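Local atomic coordinates of putative outer membrane protein (LpxR) (Salmonella typhimurium, PDB entry 3FID), a protein that acts as a lipid A deacylase of the outer membrane, modifying lipopolysaccharide by removing fatty acyl groups. Residues L187-T192 against L215-F220; G206-Q211 against D291-F296. One frame throughout, in Å; residues are numbered along the deposited sequence.

The two contacts lie on one part of the barrel wall and its interior, and both hold the chain that leads from strand 176-188 to strand 215-228. Contact 1 joins these two strands edge to edge and is partly buried: its evidence is backbone pairing, an amide stacked on a ring, and bound detergent on the outer face. Contact 2 is buried; there 206-211, a segment of the same connection, lies against the inward side chains of strand 285-295, with one hydroxyl-to-carbonyl bond, methyl and ring contacts, and a glycine lying against a carboxylate. They meet where Asp190 OD1 of contact 1 lies 2.8 Å from Thr210 OG1 of contact 2, a probable hydrogen bond.

Contact 1: residues L187-T192 against L215-F220. With CXE (pentaethylene glycol monodecyl ether), chain K.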
loop_
_atom_site.group_PDB
_atom_site.type_symbol
_atom_site.label_atom_id
_atom_site.label_comp_id
_atom_site.label_asym_id
_atom_site.label_seq_id
_atom_site.Cartn_x
_atom_site.Cartn_y
_atom_site.Cartn_z
ATOM N N LEU A 187 7.043 -12.365 14.039
ATOM C CA LEU A 187 7.653 -12.485 15.347
ATOM C C LEU A 187 8.077 -11.112 15.830
ATOM O O LEU A 187 8.465 -10.251 15.022
ATOM C CB LEU A 187 8.838 -13.442 15.281
ATOM C CG LEU A 187 10.166 -13.035 14.697
ATOM C CD1 LEU A 187 11.045 -12.445 15.825
ATOM C CD2 LEU A 187 10.819 -14.300 14.114
ATOM N N GLY A 188 8.063 -10.915 17.143
ATOM C CA GLY A 188 8.292 -9.574 17.705
ATOM C C GLY A 188 8.128 -9.590 19.214
ATOM O O GLY A 188 7.746 -10.611 19.782
ATOM N N ASN A 189 8.402 -8.463 19.861
ATOM C CA ASN A 189 8.246 -8.383 21.328
ATOM C C ASN A 189 6.916 -7.822 21.797
ATOM O O ASN A 189 6.721 -7.594 22.992
ATOM C CB ASN A 189 9.450 -7.676 21.976
ATOM C CG ASN A 189 9.523 -6.214 21.644
ATOM O OD1 ASN A 189 8.872 -5.741 20.709
ATOM N ND2 ASN A 189 10.315 -5.473 22.415
ATOM N N ASP A 190 5.965 -7.625 20.877
ATOM C CA ASP A 190 4.664 -7.150 21.288
ATOM C C ASP A 190 3.521 -7.881 20.602
ATOM O O ASP A 190 3.405 -7.851 19.377
ATOM C CB ASP A 190 4.518 -5.622 21.097
ATOM C CG ASP A 190 3.219 -5.097 21.687
ATOM O OD1 ASP A 190 2.378 -4.523 20.951
ATOM O OD2 ASP A 190 3.004 -5.297 22.907
ATOM N N LYS A 191 2.675 -8.528 21.404
ATOM C CA LYS A 191 1.523 -9.291 20.899
ATOM C C LYS A 191 0.548 -8.451 20.036
ATOM O O LYS A 191 0.079 -8.925 18.979
ATOM C CB LYS A 191 0.771 -9.968 22.074
ATOM C CG LYS A 191 -0.620 -10.486 21.705
ATOM C CD LYS A 191 -1.377 -11.038 22.942
ATOM C CE LYS A 191 -2.655 -11.748 22.520
ATOM N NZ LYS A 191 -2.378 -13.135 22.075
ATOM N N THR A 192 0.236 -7.227 20.484
ATOM C CA THR A 192 -0.758 -6.380 19.801
ATOM C C THR A 192 -0.200 -5.940 18.426
ATOM O O THR A 192 -0.888 -6.043 17.400
ATOM C CB THR A 192 -1.121 -5.128 20.646
ATOM O OG1 THR A 192 -1.666 -5.543 21.912
ATOM C CG2 THR A 192 -2.179 -4.267 19.916
ATOM N N LEU A 215 11.874 -0.527 23.781
ATOM C CA LEU A 215 12.206 -1.280 22.570
ATOM C C LEU A 215 10.957 -1.921 21.961
ATOM O O LEU A 215 10.172 -2.588 22.634
ATOM C CB LEU A 215 13.261 -2.370 22.846
ATOM C CG LEU A 215 13.753 -3.226 21.663
ATOM C CD1 LEU A 215 14.691 -2.478 20.691
ATOM C CD2 LEU A 215 14.385 -4.524 22.141
ATOM N N ILE A 216 10.818 -1.718 20.660
ATOM C CA ILE A 216 9.798 -2.380 19.892
ATOM C C ILE A 216 10.467 -2.965 18.661
ATOM O O ILE A 216 11.363 -2.339 18.042
ATOM C CB ILE A 216 8.645 -1.409 19.545
ATOM C CG1 ILE A 216 7.420 -2.187 19.030
ATOM C CG2 ILE A 216 9.114 -0.320 18.536
ATOM C CD1 ILE A 216 6.165 -1.353 18.986
ATOM N N TYR A 217 10.107 -4.202 18.354
ATOM C CA TYR A 217 10.562 -4.816 17.100
ATOM C C TYR A 217 9.594 -5.857 16.548
ATOM O O TYR A 217 8.828 -6.475 17.289
ATOM C CB TYR A 217 11.978 -5.396 17.210
ATOM C CG TYR A 217 12.074 -6.619 18.074
ATOM C CD1 TYR A 217 12.415 -6.507 19.443
ATOM C CD2 TYR A 217 11.834 -7.890 17.536
ATOM C CE1 TYR A 217 12.492 -7.631 20.249
ATOM C CE2 TYR A 217 11.918 -9.021 18.330
ATOM C CZ TYR A 217 12.234 -8.893 19.674
ATOM O OH TYR A 217 12.302 -10.038 20.428
ATOM N N LYS A 218 9.634 -6.040 15.230
ATOM C CA LYS A 218 8.701 -6.938 14.558
ATOM C C LYS A 218 9.311 -7.318 13.222
ATOM O O LYS A 218 9.910 -6.462 12.568
ATOM C CB LYS A 218 7.349 -6.229 14.354
ATOM C CG LYS A 218 6.312 -7.039 13.535
ATOM C CD LYS A 218 4.959 -6.328 13.428
ATOM C CE LYS A 218 4.024 -7.123 12.473
ATOM N NZ LYS A 218 2.720 -6.382 12.335
ATOM N N VAL A 219 9.221 -8.604 12.849
ATOM C CA VAL A 219 9.628 -9.058 11.530
ATOM C C VAL A 219 8.482 -9.890 10.995
ATOM O O VAL A 219 7.875 -10.639 11.747
ATOM C CB VAL A 219 10.916 -9.910 11.559
ATOM C CG1 VAL A 219 11.334 -10.254 10.161
ATOM C CG2 VAL A 219 12.082 -9.149 12.285
ATOM N N PHE A 220 8.142 -9.745 9.716
ATOM C CA PHE A 220 6.930 -10.385 9.221
ATOM C C PHE A 220 7.043 -10.736 7.754
ATOM O O PHE A 220 7.862 -10.159 7.018
ATOM C CB PHE A 220 5.671 -9.493 9.426
ATOM C CG PHE A 220 5.701 -8.256 8.587
ATOM C CD1 PHE A 220 6.357 -7.109 9.045
ATOM C CD2 PHE A 220 5.153 -8.257 7.308
ATOM C CE1 PHE A 220 6.445 -5.959 8.237
ATOM C CE2 PHE A 220 5.234 -7.119 6.498
ATOM C CZ PHE A 220 5.897 -5.970 6.968
HETATM C C1 CXE K . 8.614 -14.708 10.904
HETATM C C2 CXE K . 8.619 -13.771 9.713
HETATM C C3 CXE K . 9.603 -14.215 8.630
HETATM C C4 CXE K . 11.002 -13.642 8.858
HETATM C C5 CXE K . 11.996 -13.952 7.746
HETATM C C6 CXE K . 12.895 -12.738 7.501
HETATM C C7 CXE K . 14.331 -13.075 7.095
HETATM C C8 CXE K . 15.103 -11.791 6.804
HETATM C C9 CXE K . 16.484 -12.032 6.210
HETATM C C10 CXE K . 17.224 -10.710 6.028
HETATM O O11 CXE K . 18.594 -10.938 5.694
HETATM C C12 CXE K . 19.254 -9.741 5.274
HETATM C C13 CXE K . 20.506 -10.072 4.461
HETATM O O14 CXE K . 21.122 -8.868 3.983
HETATM C C15 CXE K . 21.661 -8.985 2.664
HETATM C C16 CXE K . 20.543 -8.851 1.627
HETATM O O17 CXE K . 21.081 -8.704 0.310
HETATM C C18 CXE K . 20.733 -9.789 -0.551
HETATM C C19 CXE K . 21.632 -9.785 -1.780
HETATM O O20 CXE K . 22.575 -8.721 -1.659
HETATM O O HOH W 1 6.031 -6.836 18.131
#
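The carboxamide of Asn189 lies stacked over the Tyr217 ring, with the two planes 26° apart and the overlap displaced to one flank: CG of Asn189 is 3.6 Å from CD1 of Tyr217, and CB reaches CE1 of the ring. Two polar bonds fix the rotation of the amide. Its OD1 accepts the backbone N of Tyr217 at 3.1 Å, from above the carbonyl plane, while its ND2 gives a proton to Leu215 O at 2.9 Å. In Tyr217, chi1 of 70° puts CG between the backbone N and the carbonyl carbon, from where the ring lies back over Gly188 CA and Asn189. At the ring's edge, CD1 of Leu187 comes within 4.3 Å of CE2.

Beyond the asparagine, regular antiparallel pairing takes over. Leu187 and Val219 form a hydrogen-bonded pair, with Val219 N reaching Leu187 O at 2.8 Å and Leu187 N returning a bond to Val219 O. Gly188 faces Lys218 in the next, non-hydrogen-bonded pair; its CA is 3.2 Å from Tyr217 O, so the two backbones run very close here. Asn189 N also bonds to Tyr217 O, less straight at 149°, and a water bound to Asp190 N lies beside the same carbonyl. Leu187 and Val219 share the outer face, where the detergent alkyl chain packs: Val219 CG1 is 3.6 Å from its C4, consistent with a lipid-facing surface.

Lys218 turns to the other face, its NZ bonded to Asn197 OD1 and Phe193 O. Asp190 OD1 accepts Phe193 N and so N-caps helix 191-194, which follows strand 176-188 after the two-residue link Asn189-Asp190. Leu187 and Tyr217 both touch Val160 of strand 160-173, whereas strand 251-263 pairs with the far edge of 215-228.

Contact 2: residues G206-Q211 against D291-F296; sequences GLIHTQ and DITFFF
Ile208 lays its CD1 across the methyl side of Thr293, 3.6 Å from CG2 and nearly as close to CB, the two side chains crossing obliquely. The other branch of Thr293 makes the polar contact. With OG1 anti to the carbonyl carbon (chi1 -52°), the hydroxyl donates to Gly206 O at 2.6 Å; the donor is tilted 18° from that carbonyl's plane. One threonine thus meets the loop twice, by a methyl on Ile208 and by a hydroxyl on the backbone two residues earlier.

Gly206 is pressed against Asp291: the glycine CA lies 3.7 Å from both CB and CG of the aspartate. Asp291 OD2 approaches Gly206 N at 3.4 Å, but the angle is too poor for a hydrogen bond; the carboxylate is held instead through OD1, by Ser6 OG and Asn289 ND2. Farther along, Thr210 CG2 touches Phe295 CD2 at 3.9 Å. The hydroxyl of Thr210 belongs to another network, bonded to Asp190 OD1 and Lys212 N.

The segments run 30° apart. In the extended strand every second residue, Asp291, Thr293 and Phe295, points its side chain toward the loop, while Ile292 and Phe294 point away to the surface. Backbone bonds of the strand go to its neighbours, Ile292 to Ile5 on one edge and Thr293 to Ala267 on the other. This is the closure of an antiparallel outer-membrane beta-barrel: the last strand pairs with the first and alternates inward and outward side chains, and the chain finishes in a C-terminal phenylalanine, a familiar signature of such proteins, with an inward-folded loop lining the inner face of the strand.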
loop_
_atom_site.group_PDB
_atom_site.type_symbol
_atom_site.label_atom_id
_atom_site.label_comp_id
_atom_site.label_asym_id
_atom_site.label_seq_id
_atom_site.Cartn_x
_atom_site.Cartn_y
_atom_site.Cartn_z
ATOM N N GLY A 206 2.789 2.513 7.995
ATOM C CA GLY A 206 3.448 3.228 9.088
ATOM C C GLY A 206 2.680 3.310 10.401
ATOM O O GLY A 206 3.286 3.458 11.449
ATOM N N LEU A 207 1.357 3.232 10.358
ATOM C CA LEU A 207 0.609 3.283 11.599
ATOM C C LEU A 207 0.885 2.035 12.433
ATOM O O LEU A 207 1.042 0.938 11.899
ATOM C CB LEU A 207 -0.875 3.473 11.347
ATOM C CG LEU A 207 -1.202 4.783 10.623
ATOM C CD1 LEU A 207 -2.625 4.732 10.098
ATOM C CD2 LEU A 207 -0.939 6.008 11.549
ATOM N N ILE A 208 0.967 2.232 13.743
ATOM C CA ILE A 208 1.312 1.149 14.682
ATOM C C ILE A 208 0.259 1.085 15.788
ATOM O O ILE A 208 -0.107 2.112 16.351
ATOM C CB ILE A 208 2.740 1.372 15.290
ATOM C CG1 ILE A 208 3.813 1.160 14.195
ATOM C CG2 ILE A 208 2.995 0.437 16.511
ATOM C CD1 ILE A 208 5.248 1.611 14.598
ATOM N N HIS A 209 -0.219 -0.117 16.095
ATOM C CA HIS A 209 -1.060 -0.329 17.278
ATOM C C HIS A 209 -0.212 -1.152 18.227
ATOM O O HIS A 209 0.078 -2.311 17.947
ATOM C CB HIS A 209 -2.328 -1.105 16.904
ATOM C CG HIS A 209 -3.289 -1.285 18.043
ATOM N ND1 HIS A 209 -4.290 -2.230 18.025
ATOM C CD2 HIS A 209 -3.392 -0.651 19.237
ATOM C CE1 HIS A 209 -4.983 -2.161 19.150
ATOM N NE2 HIS A 209 -4.447 -1.225 19.913
ATOM N N THR A 210 0.240 -0.551 19.317
ATOM C CA THR A 210 1.107 -1.281 20.237
ATOM C C THR A 210 0.823 -0.964 21.686
ATOM O O THR A 210 0.394 0.139 22.012
ATOM C CB THR A 210 2.609 -1.031 19.958
ATOM O OG1 THR A 210 3.389 -1.940 20.756
ATOM C CG2 THR A 210 3.017 0.416 20.277
ATOM N N GLN A 211 1.085 -1.946 22.549
ATOM C CA GLN A 211 1.064 -1.738 24.001
ATOM C C GLN A 211 2.453 -1.276 24.497
ATOM O O GLN A 211 2.564 -0.532 25.473
ATOM C CB GLN A 211 0.586 -3.012 24.718
ATOM C CG GLN A 211 -0.912 -3.401 24.422
ATOM C CD GLN A 211 -1.473 -4.526 25.347
ATOM O OE1 GLN A 211 -0.821 -5.563 25.582
ATOM N NE2 GLN A 211 -2.699 -4.316 25.862
ATOM N N ASP A 291 8.964 3.709 6.493
ATOM C CA ASP A 291 8.099 4.512 7.356
ATOM C C ASP A 291 8.841 5.001 8.602
ATOM O O ASP A 291 9.716 4.305 9.152
ATOM C CB ASP A 291 6.832 3.756 7.813
ATOM C CG ASP A 291 6.335 2.694 6.803
ATOM O OD1 ASP A 291 6.214 2.952 5.594
ATOM O OD2 ASP A 291 6.010 1.583 7.261
ATOM N N ILE A 292 8.489 6.207 9.029
ATOM C CA ILE A 292 8.978 6.733 10.305
ATOM C C ILE A 292 7.728 6.970 11.117
ATOM O O ILE A 292 6.807 7.641 10.646
ATOM C CB ILE A 292 9.736 8.069 10.142
ATOM C CG1 ILE A 292 10.995 7.881 9.289
ATOM C CG2 ILE A 292 10.108 8.636 11.535
ATOM C CD1 ILE A 292 11.722 9.201 8.999
ATOM N N THR A 293 7.668 6.355 12.302
ATOM C CA THR A 293 6.476 6.397 13.119
ATOM C C THR A 293 6.865 6.908 14.505
ATOM O O THR A 293 7.784 6.372 15.143
ATOM C CB THR A 293 5.847 5.012 13.234
ATOM O OG1 THR A 293 5.670 4.468 11.923
ATOM C CG2 THR A 293 4.466 5.109 13.914
ATOM N N PHE A 294 6.175 7.953 14.945
ATOM C CA PHE A 294 6.311 8.418 16.315
ATOM C C PHE A 294 5.192 7.770 17.094
ATOM O O PHE A 294 4.045 7.852 16.701
ATOM C CB PHE A 294 6.277 9.947 16.356
ATOM C CG PHE A 294 7.410 10.562 15.603
ATOM C CD1 PHE A 294 8.682 10.618 16.165
ATOM C CD2 PHE A 294 7.229 10.997 14.294
ATOM C CE1 PHE A 294 9.761 11.145 15.442
ATOM C CE2 PHE A 294 8.302 11.532 13.560
ATOM C CZ PHE A 294 9.565 11.609 14.140
ATOM N N PHE A 295 5.548 7.052 18.152
ATOM C CA PHE A 295 4.565 6.280 18.920
ATOM C C PHE A 295 4.770 6.595 20.399
ATOM O O PHE A 295 5.898 6.603 20.892
ATOM C CB PHE A 295 4.656 4.770 18.612
ATOM C CG PHE A 295 5.866 4.062 19.211
ATOM C CD1 PHE A 295 7.114 4.131 18.601
ATOM C CD2 PHE A 295 5.723 3.260 20.350
ATOM C CE1 PHE A 295 8.196 3.477 19.119
ATOM C CE2 PHE A 295 6.823 2.593 20.890
ATOM C CZ PHE A 295 8.059 2.686 20.263
ATOM N N PHE A 296 3.670 6.874 21.085
ATOM C CA PHE A 296 3.730 7.499 22.401
ATOM C C PHE A 296 2.401 7.309 23.112
ATOM O O PHE A 296 2.170 7.870 24.172
ATOM C CB PHE A 296 4.061 8.995 22.259
ATOM C CG PHE A 296 3.304 9.685 21.146
ATOM C CD1 PHE A 296 3.855 9.791 19.865
ATOM C CD2 PHE A 296 2.036 10.208 21.366
ATOM C CE1 PHE A 296 3.147 10.420 18.831
ATOM C CE2 PHE A 296 1.329 10.828 20.338
ATOM C CZ PHE A 296 1.883 10.932 19.073
ATOM O OXT PHE A 296 1.533 6.581 22.625
#